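Local coordinates for protein enterotoxin type A (Staphylococcus aureus, PDB 1DYQ) that activates the host immune system as a superantigen that binds MHC class II, partly through zinc, and T-cell receptors, and causes staphylococcal food poisoning, at residues 13-27 / 198-210. The protein carries 3 engineered substitutions. Sequence-based numbering, arbitrary orientation.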
ATOM      1  N   LEU A  13     -15.693   6.877  11.134  1.00 21.67           N
ATOM      2  CA  LEU A  13     -15.366   6.156   9.900  1.00 19.73           C
ATOM      3  C   LEU A  13     -16.317   6.584   8.780  1.00 20.74           C
ATOM      4  O   LEU A  13     -17.527   6.718   8.989  1.00 22.79           O
ATOM      5  CB  LEU A  13     -15.414   4.660  10.083  1.00 19.83           C
ATOM      6  CG  LEU A  13     -14.310   3.974  10.900  1.00 18.75           C
ATOM      7  CD1 LEU A  13     -14.640   2.503  11.103  1.00 17.59           C
ATOM      8  CD2 LEU A  13     -12.960   4.093  10.168  1.00 17.89           C
ATOM      9  N   ARG A  14     -15.748   6.809   7.603  1.00 18.32           N
ATOM     10  CA  ARG A  14     -16.548   7.223   6.443  1.00 19.42           C
ATOM     11  C   ARG A  14     -17.354   6.051   5.922  1.00 19.08           C
ATOM     12  O   ARG A  14     -16.929   4.908   5.912  1.00 17.72           O
ATOM     13  CB  ARG A  14     -15.620   7.780   5.361  1.00 19.38           C
ATOM     14  CG  ARG A  14     -16.353   8.307   4.112  1.00 20.71           C
ATOM     15  CD  ARG A  14     -15.426   9.334   3.439  1.00 22.83           C
ATOM     16  NE  ARG A  14     -15.911   9.828   2.186  1.00 22.75           N
ATOM     17  CZ  ARG A  14     -15.444   9.496   0.980  1.00 22.63           C
ATOM     18  NH1 ARG A  14     -14.483   8.604   0.864  1.00 21.00           N
ATOM     19  NH2 ARG A  14     -15.968  10.073  -0.101  1.00 22.18           N
ATOM     20  N   LYS A  15     -18.626   6.327   5.569  1.00 19.55           N
ATOM     21  CA  LYS A  15     -19.490   5.282   5.040  1.00 20.38           C
ATOM     22  C   LYS A  15     -19.185   5.029   3.564  1.00 18.83           C
ATOM     23  O   LYS A  15     -18.977   5.971   2.785  1.00 16.73           O
ATOM     24  CB  LYS A  15     -20.962   5.700   5.183  1.00 20.47           C
ATOM     25  CG  LYS A  15     -21.306   6.358   6.495  1.00 29.34           C
ATOM     26  CD  LYS A  15     -21.731   5.395   7.570  1.00 34.69           C
ATOM     27  CE  LYS A  15     -22.484   6.119   8.693  1.00 37.37           C
ATOM     28  NZ  LYS A  15     -23.692   6.816   8.179  1.00 41.11           N
ATOM     29  N   LYS A  16     -19.256   3.785   3.158  1.00 17.71           N
ATOM     30  CA  LYS A  16     -19.081   3.375   1.776  1.00 17.45           C
ATOM     31  C   LYS A  16     -20.031   4.091   0.833  1.00 19.19           C
ATOM     32  O   LYS A  16     -19.704   4.401  -0.315  1.00 19.25           O
ATOM     33  CB  LYS A  16     -19.281   1.858   1.677  1.00 18.23           C
ATOM     34  CG  LYS A  16     -19.346   1.365   0.224  1.00 16.99           C
ATOM     35  CD  LYS A  16     -19.716  -0.121   0.268  1.00 14.88           C
ATOM     36  CE  LYS A  16     -19.803  -0.739  -1.085  1.00 16.64           C
ATOM     37  NZ  LYS A  16     -20.237  -2.155  -1.068  1.00 18.45           N
ATOM     38  N   SER A  17     -21.227   4.457   1.329  1.00 17.06           N
ATOM     39  CA  SER A  17     -22.220   5.146   0.554  1.00 20.35           C
ATOM     40  C   SER A  17     -21.819   6.555   0.160  1.00 19.11           C
ATOM     41  O   SER A  17     -22.470   7.159  -0.712  1.00 20.81           O
ATOM     42  CB  SER A  17     -23.540   5.213   1.383  1.00 17.49           C
ATOM     43  OG  SER A  17     -23.364   5.988   2.530  1.00 18.66           O
ATOM     44  N   GLU A  18     -20.781   7.106   0.772  1.00 18.81           N
ATOM     45  CA  GLU A  18     -20.305   8.443   0.457  1.00 19.71           C
ATOM     46  C   GLU A  18     -19.435   8.446  -0.799  1.00 22.36           C
ATOM     47  O   GLU A  18     -19.115   9.502  -1.343  1.00 24.17           O
ATOM     48  CB  GLU A  18     -19.496   9.007   1.628  1.00 23.36           C
ATOM     49  CG  GLU A  18     -20.332   9.303   2.869  1.00 21.40           C
ATOM     50  CD  GLU A  18     -21.207  10.533   2.688  1.00 28.17           C
ATOM     51  OE1 GLU A  18     -20.678  11.579   2.231  1.00 29.12           O
ATOM     52  OE2 GLU A  18     -22.412  10.460   2.988  1.00 29.16           O
ATOM     53  N   LEU A  19     -18.992   7.261  -1.204  1.00 22.17           N
ATOM     54  CA  LEU A  19     -18.059   7.180  -2.337  1.00 25.89           C
ATOM     55  C   LEU A  19     -18.721   7.587  -3.626  1.00 28.92           C
ATOM     56  O   LEU A  19     -19.801   7.074  -3.970  1.00 31.34           O
ATOM     57  CB  LEU A  19     -17.448   5.789  -2.401  0.50 22.18           C
ATOM     58  CG  LEU A  19     -16.203   5.554  -1.527  0.50 20.86           C
ATOM     59  CD1 LEU A  19     -16.427   6.049  -0.107  0.50 22.18           C
ATOM     60  CD2 LEU A  19     -15.857   4.061  -1.520  0.50 19.84           C
ATOM     61  N   GLN A  20     -18.097   8.517  -4.360  1.00 28.78           N
ATOM     62  CA  GLN A  20     -18.698   9.012  -5.582  1.00 28.96           C
ATOM     63  C   GLN A  20     -18.083   8.430  -6.836  1.00 28.64           C
ATOM     64  O   GLN A  20     -16.911   8.063  -6.905  1.00 25.81           O
ATOM     65  CB  GLN A  20     -18.755  10.532  -5.610  1.00 34.45           C
ATOM     66  CG  GLN A  20     -19.729  11.150  -4.611  1.00 37.64           C
ATOM     67  CD  GLN A  20     -21.103  10.525  -4.649  1.00 41.98           C
ATOM     68  OE1 GLN A  20     -21.460   9.698  -3.799  1.00 42.14           O
ATOM     69  NE2 GLN A  20     -21.919  10.904  -5.631  1.00 42.59           N
ATOM     70  N   GLY A  21     -18.933   8.246  -7.846  1.00 27.74           N
ATOM     71  CA  GLY A  21     -18.564   7.830  -9.153  1.00 26.35           C
ATOM     72  C   GLY A  21     -17.760   6.565  -9.258  1.00 24.83           C
ATOM     73  O   GLY A  21     -18.198   5.440  -8.982  1.00 24.61           O
ATOM     74  N   THR A  22     -16.546   6.722  -9.808  1.00 23.17           N
ATOM     75  CA  THR A  22     -15.688   5.586 -10.087  1.00 19.85           C
ATOM     76  C   THR A  22     -14.912   5.122  -8.874  1.00 18.84           C
ATOM     77  O   THR A  22     -14.066   4.226  -8.985  1.00 18.30           O
ATOM     78  CB  THR A  22     -14.652   6.001 -11.184  1.00 19.18           C
ATOM     79  OG1 THR A  22     -14.041   7.206 -10.742  1.00 21.79           O
ATOM     80  CG2 THR A  22     -15.404   6.237 -12.489  1.00 19.94           C
ATOM     81  N   ALA A  23     -15.172   5.707  -7.707  1.00 17.18           N
ATOM     82  CA  ALA A  23     -14.453   5.444  -6.514  1.00 16.34           C
ATOM     83  C   ALA A  23     -14.289   3.988  -6.152  1.00 14.40           C
ATOM     84  O   ALA A  23     -13.149   3.543  -5.929  1.00 14.73           O
ATOM     85  CB  ALA A  23     -15.019   6.232  -5.319  1.00 18.00           C
ATOM     86  N   LEU A  24     -15.380   3.233  -6.136  1.00 14.68           N
ATOM     87  CA  LEU A  24     -15.289   1.822  -5.708  1.00 13.82           C
ATOM     88  C   LEU A  24     -14.513   1.001  -6.721  1.00 14.08           C
ATOM     89  O   LEU A  24     -13.701   0.152  -6.386  1.00 15.52           O
ATOM     90  CB  LEU A  24     -16.709   1.285  -5.538  0.50 17.09           C
ATOM     91  CG  LEU A  24     -16.981   0.249  -4.473  0.50 18.13           C
ATOM     92  CD1 LEU A  24     -16.385   0.626  -3.133  0.50 17.21           C
ATOM     93  CD2 LEU A  24     -18.489  -0.005  -4.347  0.50 16.72           C
ATOM     94  N   GLY A  25     -14.782   1.287  -7.997  1.00 13.95           N
ATOM     95  CA  GLY A  25     -14.076   0.621  -9.084  1.00 13.61           C
ATOM     96  C   GLY A  25     -12.566   0.934  -9.001  1.00 11.49           C
ATOM     97  O   GLY A  25     -11.794   0.014  -9.262  1.00 12.11           O
ATOM     98  N   ASN A  26     -12.202   2.172  -8.725  1.00 11.87           N
ATOM     99  CA  ASN A  26     -10.782   2.515  -8.610  1.00 11.40           C
ATOM    100  C   ASN A  26     -10.140   1.815  -7.412  1.00 12.88           C
ATOM    101  O   ASN A  26      -9.016   1.339  -7.492  1.00 13.18           O
ATOM    102  CB  ASN A  26     -10.538   3.997  -8.537  1.00 11.84           C
ATOM    103  CG  ASN A  26     -10.901   4.738  -9.830  1.00 13.59           C
ATOM    104  OD1 ASN A  26     -10.882   4.082 -10.885  1.00 15.83           O
ATOM    105  ND2 ASN A  26     -11.146   6.009  -9.714  1.00 15.89           N
ATOM    106  N   LEU A  27     -10.855   1.800  -6.271  1.00 12.78           N
ATOM    107  CA  LEU A  27     -10.290   1.128  -5.093  1.00 13.68           C
ATOM    108  C   LEU A  27     -10.100  -0.340  -5.313  1.00 10.67           C
ATOM    109  O   LEU A  27      -9.096  -0.952  -4.919  1.00 11.26           O
ATOM    110  CB  LEU A  27     -11.233   1.366  -3.879  1.00 12.48           C
ATOM    111  CG  LEU A  27     -11.043   2.711  -3.193  1.00 14.05           C
ATOM    112  CD1 LEU A  27     -12.315   3.105  -2.430  1.00 13.81           C
ATOM    113  CD2 LEU A  27      -9.834   2.699  -2.290  1.00 15.01           C
ATOM    114  N   ASP A 198      -8.603   4.646   7.324  1.00 14.63           N
ATOM    115  CA  ASP A 198     -10.052   4.362   7.069  1.00 14.03           C
ATOM    116  C   ASP A 198     -10.135   3.707   5.710  1.00 13.23           C
ATOM    117  O   ASP A 198      -9.667   4.240   4.697  1.00 16.11           O
ATOM    118  CB  ASP A 198     -10.793   5.686   7.172  1.00 14.50           C
ATOM    119  CG  ASP A 198     -12.275   5.581   6.837  1.00 15.53           C
ATOM    120  OD1 ASP A 198     -12.669   4.573   6.278  1.00 17.05           O
ATOM    121  OD2 ASP A 198     -12.994   6.551   7.185  1.00 19.53           O
ATOM    122  N   LEU A 199     -10.706   2.493   5.644  1.00 11.58           N
ATOM    123  CA  LEU A 199     -10.738   1.741   4.400  1.00 12.62           C
ATOM    124  C   LEU A 199     -11.609   2.420   3.355  1.00 11.96           C
ATOM    125  O   LEU A 199     -11.452   2.057   2.177  1.00 14.23           O
ATOM    126  CB  LEU A 199     -11.201   0.299   4.657  1.00 13.48           C
ATOM    127  CG  LEU A 199     -10.270  -0.531   5.543  1.00 14.16           C
ATOM    128  CD1 LEU A 199     -10.932  -1.891   5.877  1.00 13.71           C
ATOM    129  CD2 LEU A 199      -8.950  -0.814   4.830  1.00 15.03           C
ATOM    130  N   PHE A 200     -12.495   3.305   3.742  1.00 14.11           N
ATOM    131  CA  PHE A 200     -13.336   4.068   2.827  1.00 14.77           C
ATOM    132  C   PHE A 200     -13.101   5.558   2.940  1.00 15.10           C
ATOM    133  O   PHE A 200     -13.936   6.382   2.537  1.00 18.28           O
ATOM    134  CB  PHE A 200     -14.826   3.758   3.096  1.00 16.50           C
ATOM    135  CG  PHE A 200     -15.175   2.333   2.832  1.00 13.26           C
ATOM    136  CD1 PHE A 200     -15.342   1.870   1.527  1.00 14.40           C
ATOM    137  CD2 PHE A 200     -15.267   1.391   3.854  1.00 16.06           C
ATOM    138  CE1 PHE A 200     -15.673   0.576   1.257  1.00 16.31           C
ATOM    139  CE2 PHE A 200     -15.601   0.081   3.592  1.00 17.24           C
ATOM    140  CZ  PHE A 200     -15.805  -0.344   2.288  1.00 16.84           C
ATOM    141  N   GLY A 201     -11.907   5.972   3.386  1.00 14.86           N
ATOM    142  CA  GLY A 201     -11.600   7.331   3.671  1.00 14.67           C
ATOM    143  C   GLY A 201     -11.152   8.162   2.495  1.00 15.96           C
ATOM    144  O   GLY A 201     -11.143   9.395   2.589  1.00 18.83           O
ATOM    145  N   ALA A 202     -10.747   7.514   1.402  1.00 17.00           N
ATOM    146  CA  ALA A 202     -10.164   8.293   0.297  1.00 15.77           C
ATOM    147  C   ALA A 202     -11.156   8.761  -0.728  1.00 17.15           C
ATOM    148  O   ALA A 202     -12.274   8.255  -0.848  1.00 19.30           O
ATOM    149  CB  ALA A 202      -9.047   7.465  -0.353  1.00 17.57           C
ATOM    150  N   GLN A 203     -10.767   9.829  -1.438  1.00 17.30           N
ATOM    151  CA  GLN A 203     -11.543  10.265  -2.622  1.00 17.30           C
ATOM    152  C   GLN A 203     -11.204   9.316  -3.767  1.00 18.14           C
ATOM    153  O   GLN A 203     -10.330   9.584  -4.590  1.00 17.45           O
ATOM    154  CB  GLN A 203     -11.176  11.695  -2.970  1.00 17.55           C
ATOM    155  CG  GLN A 203     -11.511  12.705  -1.883  1.00 22.15           C
ATOM    156  CD  GLN A 203     -12.999  12.843  -1.642  1.00 26.27           C
ATOM    157  OE1 GLN A 203     -13.467  12.626  -0.517  1.00 27.86           O
ATOM    158  NE2 GLN A 203     -13.740  13.248  -2.659  1.00 27.27           N
ATOM    159  N   GLY A 204     -11.892   8.175  -3.791  1.00 15.91           N
ATOM    160  CA  GLY A 204     -11.559   7.093  -4.693  1.00 17.47           C
ATOM    161  C   GLY A 204     -11.750   7.442  -6.159  1.00 16.31           C
ATOM    162  O   GLY A 204     -11.190   6.747  -7.024  1.00 17.73           O
ATOM    163  N   GLN A 205     -12.533   8.447  -6.464  1.00 17.52           N
ATOM    164  CA  GLN A 205     -12.816   8.862  -7.833  1.00 16.58           C
ATOM    165  C   GLN A 205     -11.579   9.445  -8.515  1.00 15.89           C
ATOM    166  O   GLN A 205     -11.580   9.557  -9.739  1.00 16.59           O
ATOM    167  CB  GLN A 205     -13.970   9.846  -7.883  1.00 18.14           C
ATOM    168  CG  GLN A 205     -13.705  11.239  -7.355  1.00 18.80           C
ATOM    169  CD  GLN A 205     -13.974  11.414  -5.886  1.00 21.75           C
ATOM    170  OE1 GLN A 205     -13.760  10.525  -5.072  1.00 21.79           O
ATOM    171  NE2 GLN A 205     -14.483  12.598  -5.512  1.00 23.51           N
ATOM    172  N   TYR A 206     -10.550   9.742  -7.759  1.00 16.03           N
ATOM    173  CA  TYR A 206      -9.269  10.201  -8.328  1.00 17.01           C
ATOM    174  C   TYR A 206      -8.258   9.074  -8.211  1.00 16.35           C
ATOM    175  O   TYR A 206      -7.537   8.985  -7.215  1.00 16.02           O
ATOM    176  CB  TYR A 206      -8.792  11.433  -7.550  1.00 16.21           C
ATOM    177  CG  TYR A 206      -9.777  12.575  -7.583  1.00 17.68           C
ATOM    178  CD1 TYR A 206     -10.155  13.130  -8.815  1.00 18.30           C
ATOM    179  CD2 TYR A 206     -10.357  13.060  -6.428  1.00 18.00           C
ATOM    180  CE1 TYR A 206     -11.058  14.183  -8.854  1.00 19.65           C
ATOM    181  CE2 TYR A 206     -11.257  14.113  -6.469  1.00 19.08           C
ATOM    182  CZ  TYR A 206     -11.590  14.658  -7.685  1.00 20.41           C
ATOM    183  OH  TYR A 206     -12.496  15.704  -7.731  1.00 23.88           O
ATOM    184  N   SER A 207      -8.155   8.250  -9.272  1.00 15.95           N
ATOM    185  CA  SER A 207      -7.275   7.070  -9.172  1.00 15.74           C
ATOM    186  C   SER A 207      -5.813   7.456  -9.177  1.00 15.50           C
ATOM    187  O   SER A 207      -4.967   6.770  -8.610  1.00 18.51           O
ATOM    188  CB  SER A 207      -7.534   6.100 -10.292  0.50 15.59           C
ATOM    189  OG  SER A 207      -7.239   6.729 -11.564  0.50 17.24           O
ATOM    190  N   ASN A 208      -5.549   8.649  -9.641  1.00 16.47           N
ATOM    191  CA  ASN A 208      -4.129   9.091  -9.618  1.00 16.48           C
ATOM    192  C   ASN A 208      -3.610   9.354  -8.250  1.00 17.73           C
ATOM    193  O   ASN A 208      -2.349   9.373  -8.103  1.00 18.08           O
ATOM    194  CB  ASN A 208      -4.023  10.214 -10.581  1.00 21.07           C
ATOM    195  CG  ASN A 208      -4.868  11.399 -10.207  1.00 24.58           C
ATOM    196  OD1 ASN A 208      -6.080  11.319  -9.966  1.00 27.10           O
ATOM    197  ND2 ASN A 208      -4.220  12.553 -10.131  1.00 26.69           N
ATOM    198  N   THR A 209      -4.364   9.736  -7.248  1.00 15.35           N
ATOM    199  CA  THR A 209      -3.905  10.070  -5.907  1.00 15.11           C
ATOM    200  C   THR A 209      -4.369   9.059  -4.894  1.00 12.52           C
ATOM    201  O   THR A 209      -4.070   9.182  -3.682  1.00 14.54           O
ATOM    202  CB  THR A 209      -4.369  11.475  -5.513  1.00 13.04           C
ATOM    203  OG1 THR A 209      -5.784  11.619  -5.750  1.00 15.53           O
ATOM    204  CG2 THR A 209      -3.629  12.532  -6.378  1.00 15.91           C
ATOM    205  N   LEU A 210      -5.047   8.002  -5.325  1.00 13.68           N
ATOM    206  CA  LEU A 210      -5.524   7.006  -4.332  1.00 15.97           C
ATOM    207  C   LEU A 210      -4.421   6.525  -3.428  1.00 14.08           C
ATOM    208  O   LEU A 210      -4.630   6.363  -2.185  1.00 14.50           O
ATOM    209  CB  LEU A 210      -6.231   5.881  -5.035  1.00 18.06           C
ATOM    210  CG  LEU A 210      -7.743   5.792  -4.947  1.00 26.21           C
ATOM    211  CD1 LEU A 210      -8.220   4.470  -5.540  1.00 21.80           C
ATOM    212  CD2 LEU A 210      -8.223   5.956  -3.514  1.00 23.43           C
TER
HETATM  213  O   HOH W   1     -14.962   3.298   6.835  1.00 16.31           O
HETATM  214  O   HOH W   2     -15.418   9.590  -3.186  1.00 22.35           O
HETATM  215  O   HOH W   3     -13.763   9.798 -12.381  1.00 40.43           O
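D198 OD2 takes the backbone N-H of R14 through its syn lone pair, at 2.8 Å and nearly straight (175°). D198 OD1 accepts from the backbone N of F200, which makes an Asx turn. K16 CB sits over one face of the F200 ring, offset toward the rim, in a CH-pi contact 4.0 Å from the ring centroid. In the conformer given, L19 CD2 lies at the ring edge. K16 NZ leaves the contact for a salt bridge to D174 and a hydrogen bond to N172 O.

R14 has CG anti to its backbone nitrogen (chi1 -177°) and an extended chain, which carries the guanidinium along the loop. Its NH1 donates to both F200 O and A202 O, each at 2.8 Å and both bent.

At G204 the backbones pack closely, with CA of A23 and CA of G204 3.8 Å apart. N26 ND2 donates a hydrogen bond to G204 O at 2.8 Å, in the carbonyl plane. A water joins R14 NH2, Q20 N and Q205 OE1. L210 CD2 then meets L27 CD2 at 3.8 Å.

The N-terminal segment and the start of helix 23-32 thus pack on a loop of the beta-grasp domain, within the two-domain (OB-fold plus beta-grasp) staphylococcal/streptococcal superantigen fold.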